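Local structure of uncharacterized protein Tm1382 (Thermotoga maritima, 3E57) at residues Phe47-Gly52 and Thr114-Phe119. The protein is of unknown function but belongs to the Nudix family and is probably a hydrolase of nucleoside diphosphate-linked compounds. Numbering follows the deposited sequence.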
loop_
_atom_site.group_PDB
_atom_site.type_symbol
_atom_site.label_atom_id
_atom_site.label_comp_id
_atom_site.label_asym_id
_atom_site.label_seq_id
_atom_site.Cartn_x
_atom_site.Cartn_y
_atom_site.Cartn_z
ATOM N N PHE B 47 4.520 -16.944 -12.824
ATOM C CA PHE B 47 3.528 -16.009 -13.363
ATOM C C PHE B 47 4.034 -15.311 -14.619
ATOM O O PHE B 47 3.297 -15.171 -15.600
ATOM C CB PHE B 47 3.126 -14.985 -12.289
ATOM C CG PHE B 47 2.414 -13.789 -12.829
ATOM C CD1 PHE B 47 1.051 -13.833 -13.081
ATOM C CD2 PHE B 47 3.095 -12.599 -13.054
ATOM C CE1 PHE B 47 0.378 -12.721 -13.581
ATOM C CE2 PHE B 47 2.429 -11.493 -13.554
ATOM C CZ PHE B 47 1.067 -11.553 -13.813
ATOM N N LEU B 48 5.297 -14.889 -14.602
ATOM C CA LEU B 48 5.908 -14.253 -15.769
ATOM C C LEU B 48 6.006 -15.212 -16.954
ATOM O O LEU B 48 5.695 -14.847 -18.073
ATOM C CB LEU B 48 7.309 -13.720 -15.441
ATOM C CG LEU B 48 7.414 -12.552 -14.466
ATOM C CD1 LEU B 48 8.881 -12.139 -14.326
ATOM C CD2 LEU B 48 6.527 -11.398 -14.941
ATOM N N ASP B 49 6.453 -16.434 -16.706
ATOM C CA ASP B 49 6.569 -17.415 -17.786
ATOM C C ASP B 49 5.210 -17.761 -18.380
ATOM O O ASP B 49 5.105 -17.990 -19.583
ATOM C CB ASP B 49 7.281 -18.677 -17.305
ATOM C CG ASP B 49 8.792 -18.582 -17.435
ATOM O OD1 ASP B 49 9.281 -17.781 -18.274
ATOM O OD2 ASP B 49 9.487 -19.322 -16.693
ATOM N N GLN B 50 4.182 -17.781 -17.538
ATOM C CA GLN B 50 2.829 -18.126 -17.958
ATOM C C GLN B 50 2.071 -16.971 -18.639
ATOM O O GLN B 50 1.288 -17.196 -19.564
ATOM C CB GLN B 50 2.050 -18.637 -16.758
ATOM C CG GLN B 50 0.691 -19.198 -17.086
ATOM C CD GLN B 50 0.022 -19.836 -15.901
ATOM O OE1 GLN B 50 0.358 -19.550 -14.747
ATOM N NE2 GLN B 50 -0.942 -20.707 -16.172
ATOM N N TYR B 51 2.295 -15.738 -18.195
ATOM C CA TYR B 51 1.521 -14.599 -18.696
ATOM C C TYR B 51 2.340 -13.490 -19.355
ATOM O O TYR B 51 1.778 -12.628 -20.022
ATOM C CB TYR B 51 0.702 -14.004 -17.552
ATOM C CG TYR B 51 -0.311 -14.955 -16.978
ATOM C CD1 TYR B 51 -1.477 -15.261 -17.668
ATOM C CD2 TYR B 51 -0.112 -15.540 -15.732
ATOM C CE1 TYR B 51 -2.413 -16.128 -17.135
ATOM C CE2 TYR B 51 -1.039 -16.407 -15.193
ATOM C CZ TYR B 51 -2.187 -16.697 -15.899
ATOM O OH TYR B 51 -3.105 -17.561 -15.362
ATOM N N GLY B 52 3.655 -13.507 -19.164
ATOM C CA GLY B 52 4.513 -12.451 -19.679
ATOM C C GLY B 52 4.652 -12.500 -21.188
ATOM O O GLY B 52 4.655 -13.580 -21.783
ATOM N N THR B 114 13.053 -16.346 -22.620
ATOM C CA THR B 114 11.736 -16.453 -21.987
ATOM C C THR B 114 11.579 -15.292 -21.009
ATOM O O THR B 114 12.581 -14.722 -20.576
ATOM C CB THR B 114 11.593 -17.768 -21.189
ATOM O OG1 THR B 114 12.598 -17.823 -20.162
ATOM C CG2 THR B 114 11.723 -18.991 -22.112
ATOM N N PRO B 115 10.325 -14.939 -20.653
ATOM C CA PRO B 115 10.036 -13.896 -19.661
ATOM C C PRO B 115 10.843 -14.000 -18.362
ATOM O O PRO B 115 11.326 -12.988 -17.850
ATOM C CB PRO B 115 8.548 -14.110 -19.367
ATOM C CG PRO B 115 7.995 -14.656 -20.610
ATOM C CD PRO B 115 9.080 -15.508 -21.208
ATOM N N ARG B 116 10.964 -15.213 -17.835
ATOM C CA ARG B 116 11.711 -15.457 -16.608
ATOM C C ARG B 116 13.197 -15.187 -16.797
ATOM O O ARG B 116 13.821 -14.508 -15.985
ATOM C CB ARG B 116 11.497 -16.896 -16.164
ATOM C CG ARG B 116 12.321 -17.332 -14.982
ATOM C CD ARG B 116 12.497 -18.825 -14.985
ATOM N NE ARG B 116 12.692 -19.325 -13.635
ATOM C CZ ARG B 116 11.713 -19.693 -12.813
ATOM N NH1 ARG B 116 10.435 -19.668 -13.189
ATOM N NH2 ARG B 116 12.026 -20.121 -11.608
ATOM N N GLU B 117 13.758 -15.735 -17.874
ATOM C CA GLU B 117 15.163 -15.540 -18.192
ATOM C C GLU B 117 15.469 -14.071 -18.484
ATOM O O GLU B 117 16.493 -13.553 -18.037
ATOM C CB GLU B 117 15.550 -16.405 -19.398
ATOM C CG GLU B 117 17.026 -16.367 -19.766
ATOM C CD GLU B 117 17.300 -16.986 -21.123
ATOM O OE1 GLU B 117 16.419 -17.719 -21.629
ATOM O OE2 GLU B 117 18.387 -16.732 -21.693
ATOM N N ALA B 118 14.588 -13.412 -19.241
ATOM C CA ALA B 118 14.761 -11.997 -19.582
ATOM C C ALA B 118 14.679 -11.146 -18.322
ATOM O O ALA B 118 15.452 -10.205 -18.158
ATOM C CB ALA B 118 13.708 -11.536 -20.593
ATOM N N PHE B 119 13.742 -11.495 -17.441
ATOM C CA PHE B 119 13.563 -10.787 -16.169
ATOM C C PHE B 119 14.841 -10.841 -15.346
ATOM O O PHE B 119 15.364 -9.807 -14.930
ATOM C CB PHE B 119 12.404 -11.376 -15.362
ATOM C CG PHE B 119 12.186 -10.688 -14.031
ATOM C CD1 PHE B 119 11.317 -9.613 -13.923
ATOM C CD2 PHE B 119 12.872 -11.111 -12.899
ATOM C CE1 PHE B 119 11.127 -8.972 -12.704
ATOM C CE2 PHE B 119 12.697 -10.474 -11.676
ATOM C CZ PHE B 119 11.811 -9.403 -11.579
#
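Asp-49 lays its carboxylate against the first turn of helix 115-130, where Arg-116 meets it with both backbone and side chain. The backbone N of Arg-116 donates to Asp-49 OD1 (3.1 Å) from 45° out of the carboxylate plane. This N-H belongs to the helix's first turn, whose dipole would probably stabilise the acid's charge. In Arg-116, chi1 (174°) sets CG anti to the backbone N, and the chain is extended from CG to NE, with CD 3.5 Å from Asp-49 OD2. Arg-116 NH1 makes a long salt bridge to Asp-49 OD2 (3.6 Å), the carboxylate and guanidinium planes being 25° apart; the stronger partner of the guanidinium is Glu-42, through NH2. An alanine in place of Asp-49 would probably leave the Arg-116 N-H without this acceptor and the guanidinium with one acid fewer. Thr-114 OG1 caps the same turn through a weak bond from Glu-117 N. Next to the polar pair, Pro-115 CB lies 3.2 Å from Leu-48 O. Leu-48 crosses Phe-119 at about a right angle, Leu-48 CD1 lying 3.5 Å from Phe-119 CD1. The contact ties the C-terminal end of helix 41-51 to the start of helix 115-130; Phe-44 packs edge-to-face with Phe-119, and Leu-19 of strand 17-22 touches Pro-115.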